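Side-chain contacts in protein kinase A regulatory subunit, putative (Trypanosoma cruzi, PDB 6FTF), which probably acts as the regulatory subunit of a cAMP-independent protein kinase A, binding nucleoside analogues such as 7-cyano-7-deazainosine in two cyclic nucleotide-binding domains: residues A[139-142]-A[143-147]; A[167-170]-A[171-175]; A[285-288]-A[289-293]. All blocks are in the same frame, centred on the assembly; numbering follows the deposited sequence.

From the N terminus, after N-terminal helices the chain builds the first cyclic nucleotide-binding barrel. Contact 1 lies on helix 138-145, directly after strand 130-137 of that barrel, and shapes the turn leaving the helix. Past helix 149-160, contact 2 closes the turn by which loop 167-170 enters helix 171-178, placing Tyr172 against the nucleoside of the first domain. The second barrel follows, and contact 3 comes near the end of the chain on helix 285-293, beside the second nucleoside. The three are in series and neither nest nor cross. Contacts 1 and 2 have centres about 24 Å apart, whereas contacts 1 and 3 are about 46 Å apart, on opposite sides of the chain's centre.

Contact 1 (A[139-142]-A[143-147]); sequences DTYR and NLVMG
Tyr141 is flanked by Val145 and Met146 towards the end of helix 138-145, which follows the final strand of the first cyclic nucleotide-binding barrel and widens into a pi-type turn. The apolar contacts depend on the tyrosine rotamer: CG lies anti to the backbone N (chi1 178°), which brings CD1 and CE1 against Val145 and CE2 against Met146. Val145 crosses the ring at about a right angle, bringing CG1 to 3.5 Å from Tyr141 CE1. At the far part of the ring, Met146 CB lies 3.7 Å from Tyr141 CE2. The extended methionine chain then carries SD past the ring, 5.2 Å from the Tyr141 centroid and 64° off the ring normal, an oblique Met-aromatic contact. Tyr141 and Met146 also touch Met115 of helix 111-116, while Tyr141 and Val145 meet Leu136 of strand 130-137, so the cluster joins this helix to the barrel and to the segment beside the nucleoside site. One residue earlier on each side, Thr140 CG2 rests against Leu144 CD1.

Among the polar contacts, two carbonyl oxygens each serve two donors. Tyr141 O receives both Val145 N and Met146 N, the latter at 2.9 Å, which combines an ordinary helical bond with the longer step of the pi-type turn. Asp139 O is gripped by both nitrogens of one residue: Asn143 N and Asn143 ND2 reach it from opposite faces of its plane. The side-chain bond is 2.9 Å between Asn143 ND2 and Asp139 O, fairly straight at 163°, with the acceptor in the plane of the amide.

Water mediates the exit from the helix. Gly147, with positive phi, turns its backbone N to a water that in turn donates to Arg142 O, 2.8 Å from the water oxygen.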
loop_
_atom_site.group_PDB
_atom_site.type_symbol
_atom_site.label_atom_id
_atom_site.label_comp_id
_atom_site.label_asym_id
_atom_site.label_seq_id
_atom_site.Cartn_x
_atom_site.Cartn_y
_atom_site.Cartn_z
ATOM N N ASP A 139 10.543 -0.785 -20.613
ATOM C CA ASP A 139 9.416 -0.589 -21.523
ATOM C C ASP A 139 8.153 -1.217 -20.965
ATOM O O ASP A 139 7.069 -0.634 -21.068
ATOM C CB ASP A 139 9.726 -1.141 -22.918
ATOM C CG ASP A 139 10.725 -0.278 -23.695
ATOM O OD1 ASP A 139 11.026 0.849 -23.255
ATOM O OD2 ASP A 139 11.197 -0.735 -24.764
ATOM N N THR A 140 8.262 -2.391 -20.347
ATOM C CA THR A 140 7.066 -2.970 -19.763
ATOM C C THR A 140 6.570 -2.123 -18.604
ATOM O O THR A 140 5.364 -1.923 -18.454
ATOM C CB THR A 140 7.301 -4.418 -19.329
ATOM O OG1 THR A 140 7.750 -5.171 -20.458
ATOM C CG2 THR A 140 6.034 -5.031 -18.818
ATOM N N TYR A 141 7.482 -1.643 -17.756
ATOM C CA TYR A 141 7.059 -0.757 -16.681
ATOM C C TYR A 141 6.330 0.466 -17.245
ATOM O O TYR A 141 5.226 0.810 -16.806
ATOM C CB TYR A 141 8.239 -0.326 -15.794
ATOM C CG TYR A 141 7.737 0.624 -14.733
ATOM C CD1 TYR A 141 7.016 0.165 -13.631
ATOM C CD2 TYR A 141 7.874 1.994 -14.890
ATOM C CE1 TYR A 141 6.489 1.058 -12.695
ATOM C CE2 TYR A 141 7.344 2.889 -13.965
ATOM C CZ TYR A 141 6.657 2.410 -12.882
ATOM O OH TYR A 141 6.122 3.312 -11.982
ATOM N N ARG A 142 6.925 1.134 -18.237
ATOM C CA ARG A 142 6.334 2.382 -18.716
ATOM C C ARG A 142 5.033 2.154 -19.464
ATOM O O ARG A 142 4.123 2.991 -19.383
ATOM C CB ARG A 142 7.320 3.151 -19.593
ATOM C CG ARG A 142 8.537 3.620 -18.816
ATOM C CD ARG A 142 9.454 4.522 -19.607
ATOM N NE ARG A 142 8.843 5.825 -19.882
ATOM C CZ ARG A 142 8.544 6.292 -21.094
ATOM N NH1 ARG A 142 8.802 5.584 -22.188
ATOM N NH2 ARG A 142 7.987 7.491 -21.214
ATOM N N ASN A 143 4.921 1.053 -20.207
ATOM C CA ASN A 143 3.735 0.827 -21.023
ATOM C C ASN A 143 2.602 0.193 -20.239
ATOM O O ASN A 143 1.434 0.527 -20.476
ATOM C CB ASN A 143 4.065 -0.065 -22.212
ATOM C CG ASN A 143 4.642 0.699 -23.346
ATOM O OD1 ASN A 143 3.905 1.242 -24.182
ATOM N ND2 ASN A 143 5.956 0.780 -23.392
ATOM N N LEU A 144 2.904 -0.729 -19.329
ATOM C CA LEU A 144 1.865 -1.519 -18.685
ATOM C C LEU A 144 1.638 -1.206 -17.218
ATOM O O LEU A 144 0.554 -1.515 -16.701
ATOM C CB LEU A 144 2.180 -3.011 -18.803
ATOM C CG LEU A 144 2.342 -3.570 -20.209
ATOM C CD1 LEU A 144 2.456 -5.070 -20.101
ATOM C CD2 LEU A 144 1.183 -3.185 -21.118
ATOM N N VAL A 145 2.605 -0.642 -16.518
ATOM C CA VAL A 145 2.498 -0.454 -15.081
ATOM C C VAL A 145 2.256 0.999 -14.710
ATOM O O VAL A 145 1.345 1.307 -13.943
ATOM C CB VAL A 145 3.738 -1.003 -14.358
ATOM C CG1 VAL A 145 3.589 -0.811 -12.842
ATOM C CG2 VAL A 145 3.952 -2.457 -14.699
ATOM N N MET A 146 3.077 1.904 -15.225
ATOM C CA MET A 146 3.137 3.245 -14.658
ATOM C C MET A 146 1.780 3.944 -14.702
ATOM O O MET A 146 1.353 4.556 -13.714
ATOM C CB MET A 146 4.188 4.053 -15.395
ATOM C CG MET A 146 4.306 5.445 -14.857
ATOM S SD MET A 146 5.767 6.238 -15.495
ATOM C CE MET A 146 5.511 7.908 -14.905
ATOM N N GLY A 147 1.107 3.897 -15.842
ATOM C CA GLY A 147 -0.236 4.435 -15.904
ATOM C C GLY A 147 -0.282 5.860 -15.416
ATOM O O GLY A 147 0.546 6.691 -15.804
HETATM O O HOH W 1 1.439 3.236 -18.589
#

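Contact 2 (A[167-170]-A[171-175]); sequences GGLD and SYEKL. With 7CI (7-cyano-7-deazainosine), chain F.
Asp170 and Glu173 trade hydrogen bonds between side chain and backbone where the loop enters helix 171-178. Asp170 OD1 accepts from Glu173 N at 2.8 Å, and Glu173 OE1 returns the bond through its anti lone pair, 3.1 Å from Asp170 N. The aspartate can reach forward because its CG sits between the backbone N and carbonyl carbon (chi1 61°). This reciprocal bonding brings the two carboxylates close, Asp170 OD1 being 3.5 Å from Glu173 OE1; the amides at the helix start probably offset part of that repulsion.

Lys174 closes the same turn from another direction. Its backbone N bonds to Asp170 O, while its side chain runs back along the loop, CG touching Leu169 CB, and bends at the end (chi4 96°) to put NZ 2.7 Å from Leu169 O. A water then links NZ to Gly167 O. Leu169 CB also packs on Glu173 CB at 3.8 Å, and beyond it the leucine meets Pro270 and Val271.

The capped turn presents Tyr172 to the nucleoside. The tyrosine leads away from the loop and lays one face against the deazapurine, with C3 of the ligand 3.2 Å above the ring plane, over its centre. Farther out, Tyr172 OH is hydrogen-bonded to Glu111 and Lys103, which fix the swing of the ring; Glu111 also bonds to the ligand. Here a capping box starts a helix whose aromatic residue covers the base, consistent with the lid of a cyclic nucleotide-binding pocket.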
loop_
_atom_site.group_PDB
_atom_site.type_symbol
_atom_site.label_atom_id
_atom_site.label_comp_id
_atom_site.label_asym_id
_atom_site.label_seq_id
_atom_site.Cartn_x
_atom_site.Cartn_y
_atom_site.Cartn_z
ATOM N N GLY A 167 2.190 12.023 10.078
ATOM C CA GLY A 167 3.234 13.016 10.228
ATOM C C GLY A 167 4.622 12.444 10.368
ATOM O O GLY A 167 5.601 13.148 10.086
ATOM N N GLY A 168 4.736 11.198 10.786
ATOM C CA GLY A 168 6.037 10.570 10.882
ATOM C C GLY A 168 6.584 10.010 9.582
ATOM O O GLY A 168 7.767 9.647 9.549
ATOM N N LEU A 169 5.766 9.914 8.528
ATOM C CA LEU A 169 6.239 9.451 7.222
ATOM C C LEU A 169 6.969 10.590 6.507
ATOM O O LEU A 169 6.532 11.735 6.542
ATOM C CB LEU A 169 5.053 9.001 6.354
ATOM C CG LEU A 169 4.186 7.808 6.778
ATOM C CD1 LEU A 169 3.166 7.457 5.688
ATOM C CD2 LEU A 169 5.012 6.590 7.155
ATOM N N ASP A 170 8.101 10.283 5.842
ATOM C CA ASP A 170 8.763 11.275 4.986
ATOM C C ASP A 170 8.057 11.360 3.634
ATOM O O ASP A 170 7.103 10.629 3.386
ATOM C CB ASP A 170 10.264 11.013 4.851
ATOM C CG ASP A 170 10.590 9.674 4.221
ATOM O OD1 ASP A 170 9.787 9.120 3.445
ATOM O OD2 ASP A 170 11.691 9.158 4.513
ATOM N N SER A 171 8.532 12.245 2.736
ATOM C CA SER A 171 7.860 12.441 1.453
ATOM C C SER A 171 7.786 11.125 0.701
ATOM O O SER A 171 6.741 10.758 0.185
ATOM C CB SER A 171 8.574 13.502 0.596
ATOM O OG SER A 171 7.822 13.773 -0.594
ATOM N N TYR A 172 8.919 10.409 0.637
ATOM C CA TYR A 172 8.988 9.127 -0.065
ATOM C C TYR A 172 7.904 8.195 0.439
ATOM O O TYR A 172 7.212 7.558 -0.350
ATOM C CB TYR A 172 10.367 8.483 0.124
ATOM C CG TYR A 172 10.558 7.210 -0.673
ATOM C CD1 TYR A 172 10.211 5.964 -0.149
ATOM C CD2 TYR A 172 11.076 7.238 -1.963
ATOM C CE1 TYR A 172 10.381 4.795 -0.881
ATOM C CE2 TYR A 172 11.249 6.075 -2.694
ATOM C CZ TYR A 172 10.885 4.867 -2.144
ATOM O OH TYR A 172 11.052 3.688 -2.841
ATOM N N GLU A 173 7.783 8.076 1.751
ATOM C CA GLU A 173 6.799 7.163 2.328
ATOM C C GLU A 173 5.371 7.653 2.125
ATOM O O GLU A 173 4.459 6.852 1.924
ATOM C CB GLU A 173 7.092 6.959 3.809
ATOM C CG GLU A 173 8.359 6.187 4.055
ATOM C CD GLU A 173 8.773 6.169 5.513
ATOM O OE1 GLU A 173 8.692 7.236 6.174
ATOM O OE2 GLU A 173 9.198 5.077 5.983
ATOM N N LYS A 174 5.143 8.960 2.190
ATOM C CA LYS A 174 3.817 9.487 1.877
ATOM C C LYS A 174 3.433 9.196 0.433
ATOM O O LYS A 174 2.287 8.855 0.137
ATOM C CB LYS A 174 3.757 10.991 2.166
ATOM C CG LYS A 174 3.846 11.335 3.652
ATOM C CD LYS A 174 3.580 12.817 3.907
ATOM C CE LYS A 174 3.762 13.227 5.362
ATOM N NZ LYS A 174 5.108 13.788 5.593
ATOM N N LEU A 175 4.390 9.315 -0.482
ATOM C CA LEU A 175 4.109 9.023 -1.886
ATOM C C LEU A 175 3.862 7.536 -2.108
ATOM O O LEU A 175 3.041 7.170 -2.960
ATOM C CB LEU A 175 5.252 9.511 -2.755
ATOM C CG LEU A 175 5.344 11.041 -2.785
ATOM C CD1 LEU A 175 6.705 11.458 -3.285
ATOM C CD2 LEU A 175 4.232 11.659 -3.630
HETATM C C1 7CI F . 15.321 3.880 -3.594
HETATM N N1 7CI F . 15.331 5.223 -2.934
HETATM O O1 7CI F . 16.600 3.653 -4.167
HETATM C C2 7CI F . 14.739 5.486 -1.767
HETATM N N2 7CI F . 13.995 4.690 -0.960
HETATM O O2 7CI F . 13.842 2.532 -4.782
HETATM C C3 7CI F . 13.485 5.225 0.164
HETATM N N3 7CI F . 13.726 6.566 0.492
HETATM O O3 7CI F . 14.566 3.642 -7.038
HETATM C C4 7CI F . 14.467 7.376 -0.310
HETATM N N4 7CI F . 16.785 9.795 -2.801
HETATM C C5 7CI F . 15.012 6.863 -1.488
HETATM O O5 7CI F . 14.623 8.575 0.061
HETATM C C6 7CI F . 15.835 7.395 -2.553
HETATM C C7 7CI F . 16.006 6.299 -3.412
HETATM C C8 7CI F . 16.355 8.708 -2.687
HETATM C C9 7CI F . 14.359 3.796 -4.687
HETATM C C10 7CI F . 15.146 4.157 -5.835
HETATM C C11 7CI F . 16.462 3.459 -5.558
HETATM C C12 7CI F . 17.701 4.091 -6.336
HETATM O O4 7CI F . 17.699 5.495 -6.189
HETATM O O HOH W 2 5.216 15.458 8.048
#

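Contact 3 (A[285-288]-A[289-293]); sequences EYYQ and NVLKT. With 7CI (7-cyano-7-deazainosine), chain E.
Tyr286 O takes two donors, the backbone N of Val290 at 3.1 Å and a water at 2.9 Å that also donates to Asn289 OD1. That water lies above one face of the Tyr286 ring, towards its rim. The ring itself reaches Val290 obliquely, CE2 of Tyr286 being 3.6 Å from Val290 CG2, while its OH is held by the backbone N of Arg215.

Helix 285-293 lies near the C terminus of the chain and lines the nucleoside pocket of the second cyclic nucleotide-binding domain. The nitrile N4 of the ligand comes to the edge of the Tyr286 ring, in its plane, 3.1 Å from CD2. In the first turn of the helix, Tyr287 N makes a weak hydrogen bond with the base oxygen O5.

Tyr287 projects its ring anti to the backbone N (chi1 -178°), alongside the next turn. Leu291 covers one face in a CH-pi contact, CG lying 4.0 Å from the Tyr287 centroid and 17° off the normal; the leucine methyls spread over CE2 and the hydroxyl end. His242 and Asn240 both hydrogen-bond Tyr287 OH, holding the hydroxyl end of the ring beside the end of helix 235-240.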
loop_
_atom_site.group_PDB
_atom_site.type_symbol
_atom_site.label_atom_id
_atom_site.label_comp_id
_atom_site.label_asym_id
_atom_site.label_seq_id
_atom_site.Cartn_x
_atom_site.Cartn_y
_atom_site.Cartn_z
ATOM N N GLU A 285 -13.171 2.889 23.929
ATOM C CA GLU A 285 -13.573 2.085 25.075
ATOM C C GLU A 285 -14.480 0.931 24.654
ATOM O O GLU A 285 -14.326 -0.197 25.131
ATOM C CB GLU A 285 -14.274 2.975 26.099
ATOM C CG GLU A 285 -14.715 2.220 27.338
ATOM C CD GLU A 285 -15.334 3.113 28.394
ATOM O OE1 GLU A 285 -15.752 2.571 29.439
ATOM O OE2 GLU A 285 -15.402 4.343 28.181
ATOM N N TYR A 286 -15.430 1.200 23.763
ATOM C CA TYR A 286 -16.323 0.157 23.273
ATOM C C TYR A 286 -15.524 -0.999 22.662
ATOM O O TYR A 286 -15.753 -2.171 22.974
ATOM C CB TYR A 286 -17.311 0.779 22.271
ATOM C CG TYR A 286 -18.180 -0.247 21.598
ATOM C CD1 TYR A 286 -19.379 -0.658 22.158
ATOM C CD2 TYR A 286 -17.786 -0.831 20.419
ATOM C CE1 TYR A 286 -20.157 -1.622 21.558
ATOM C CE2 TYR A 286 -18.559 -1.800 19.809
ATOM C CZ TYR A 286 -19.737 -2.187 20.388
ATOM O OH TYR A 286 -20.506 -3.161 19.803
ATOM N N TYR A 287 -14.564 -0.681 21.795
ATOM C CA TYR A 287 -13.752 -1.709 21.153
ATOM C C TYR A 287 -12.964 -2.513 22.163
ATOM O O TYR A 287 -12.788 -3.719 21.988
ATOM C CB TYR A 287 -12.786 -1.071 20.167
ATOM C CG TYR A 287 -11.934 -2.050 19.407
ATOM C CD1 TYR A 287 -12.502 -3.033 18.600
ATOM C CD2 TYR A 287 -10.560 -1.959 19.438
ATOM C CE1 TYR A 287 -11.724 -3.906 17.861
ATOM C CE2 TYR A 287 -9.765 -2.801 18.700
ATOM C CZ TYR A 287 -10.347 -3.778 17.909
ATOM O OH TYR A 287 -9.534 -4.595 17.174
ATOM N N GLN A 288 -12.454 -1.868 23.218
ATOM C CA GLN A 288 -11.696 -2.633 24.198
ATOM C C GLN A 288 -12.562 -3.727 24.790
ATOM O O GLN A 288 -12.073 -4.818 25.100
ATOM C CB GLN A 288 -11.167 -1.748 25.331
ATOM C CG GLN A 288 -10.265 -0.608 24.937
ATOM C CD GLN A 288 -9.296 -0.962 23.857
ATOM O OE1 GLN A 288 -8.455 -1.845 24.017
ATOM N NE2 GLN A 288 -9.391 -0.253 22.737
ATOM N N ASN A 289 -13.842 -3.433 25.005
ATOM C CA ASN A 289 -14.752 -4.444 25.528
ATOM C C ASN A 289 -15.059 -5.530 24.498
ATOM O O ASN A 289 -15.227 -6.703 24.862
ATOM C CB ASN A 289 -16.030 -3.787 26.030
ATOM C CG ASN A 289 -16.978 -4.785 26.610
ATOM O OD1 ASN A 289 -18.043 -5.056 26.046
ATOM N ND2 ASN A 289 -16.584 -5.380 27.725
ATOM N N VAL A 290 -15.151 -5.166 23.215
ATOM C CA VAL A 290 -15.282 -6.169 22.164
ATOM C C VAL A 290 -14.133 -7.154 22.251
ATOM O O VAL A 290 -14.317 -8.377 22.171
ATOM C CB VAL A 290 -15.320 -5.486 20.782
ATOM C CG1 VAL A 290 -15.186 -6.503 19.666
ATOM C CG2 VAL A 290 -16.594 -4.732 20.592
ATOM N N LEU A 291 -12.914 -6.636 22.401
ATOM C CA LEU A 291 -11.759 -7.517 22.456
ATOM C C LEU A 291 -11.789 -8.361 23.714
ATOM O O LEU A 291 -11.480 -9.562 23.670
ATOM C CB LEU A 291 -10.452 -6.722 22.388
ATOM C CG LEU A 291 -10.180 -5.969 21.090
ATOM C CD1 LEU A 291 -8.875 -5.208 21.238
ATOM C CD2 LEU A 291 -10.134 -6.910 19.902
ATOM N N LYS A 292 -12.142 -7.758 24.843
ATOM C CA LYS A 292 -12.100 -8.486 26.101
ATOM C C LYS A 292 -13.095 -9.633 26.100
ATOM O O LYS A 292 -12.806 -10.710 26.633
ATOM C CB LYS A 292 -12.396 -7.532 27.245
ATOM C CG LYS A 292 -12.201 -8.194 28.592
ATOM C CD LYS A 292 -12.293 -7.192 29.706
ATOM C CE LYS A 292 -13.535 -7.440 30.528
ATOM N NZ LYS A 292 -13.676 -6.468 31.651
ATOM N N THR A 293 -14.270 -9.427 25.511
ATOM C CA THR A 293 -15.318 -10.439 25.514
ATOM C C THR A 293 -15.290 -11.337 24.292
ATOM O O THR A 293 -16.105 -12.266 24.218
ATOM C CB THR A 293 -16.700 -9.805 25.627
ATOM O OG1 THR A 293 -16.954 -8.966 24.493
ATOM C CG2 THR A 293 -16.809 -8.982 26.895
HETATM C C1 7CI E . -14.158 1.827 13.771
HETATM N N1 7CI E . -14.462 1.408 15.192
HETATM O O1 7CI E . -15.029 1.160 12.885
HETATM C C2 7CI E . -14.316 2.196 16.243
HETATM N N2 7CI E . -13.928 3.493 16.297
HETATM O O2 7CI E . -12.259 2.346 12.457
HETATM C C3 7CI E . -13.946 4.108 17.497
HETATM N N3 7CI E . -14.266 3.401 18.667
HETATM O O3 7CI E . -11.872 -0.229 11.903
HETATM C C4 7CI E . -14.622 2.080 18.635
HETATM N N4 7CI E . -15.778 -1.955 18.269
HETATM C C5 7CI E . -14.691 1.426 17.387
HETATM O O5 7CI E . -14.849 1.517 19.744
HETATM C C6 7CI E . -15.061 0.095 16.920
HETATM C C7 7CI E . -14.900 0.174 15.543
HETATM C C8 7CI E . -15.454 -1.018 17.662
HETATM C C9 7CI E . -12.779 1.442 13.360
HETATM C C10 7CI E . -12.974 0.135 12.788
HETATM C C11 7CI E . -14.279 0.349 11.991
HETATM C C12 7CI E . -15.081 -0.981 11.689
HETATM O O4 7CI E . -15.171 -1.753 12.835
HETATM O O HOH W 3 -18.345 -3.311 23.716
#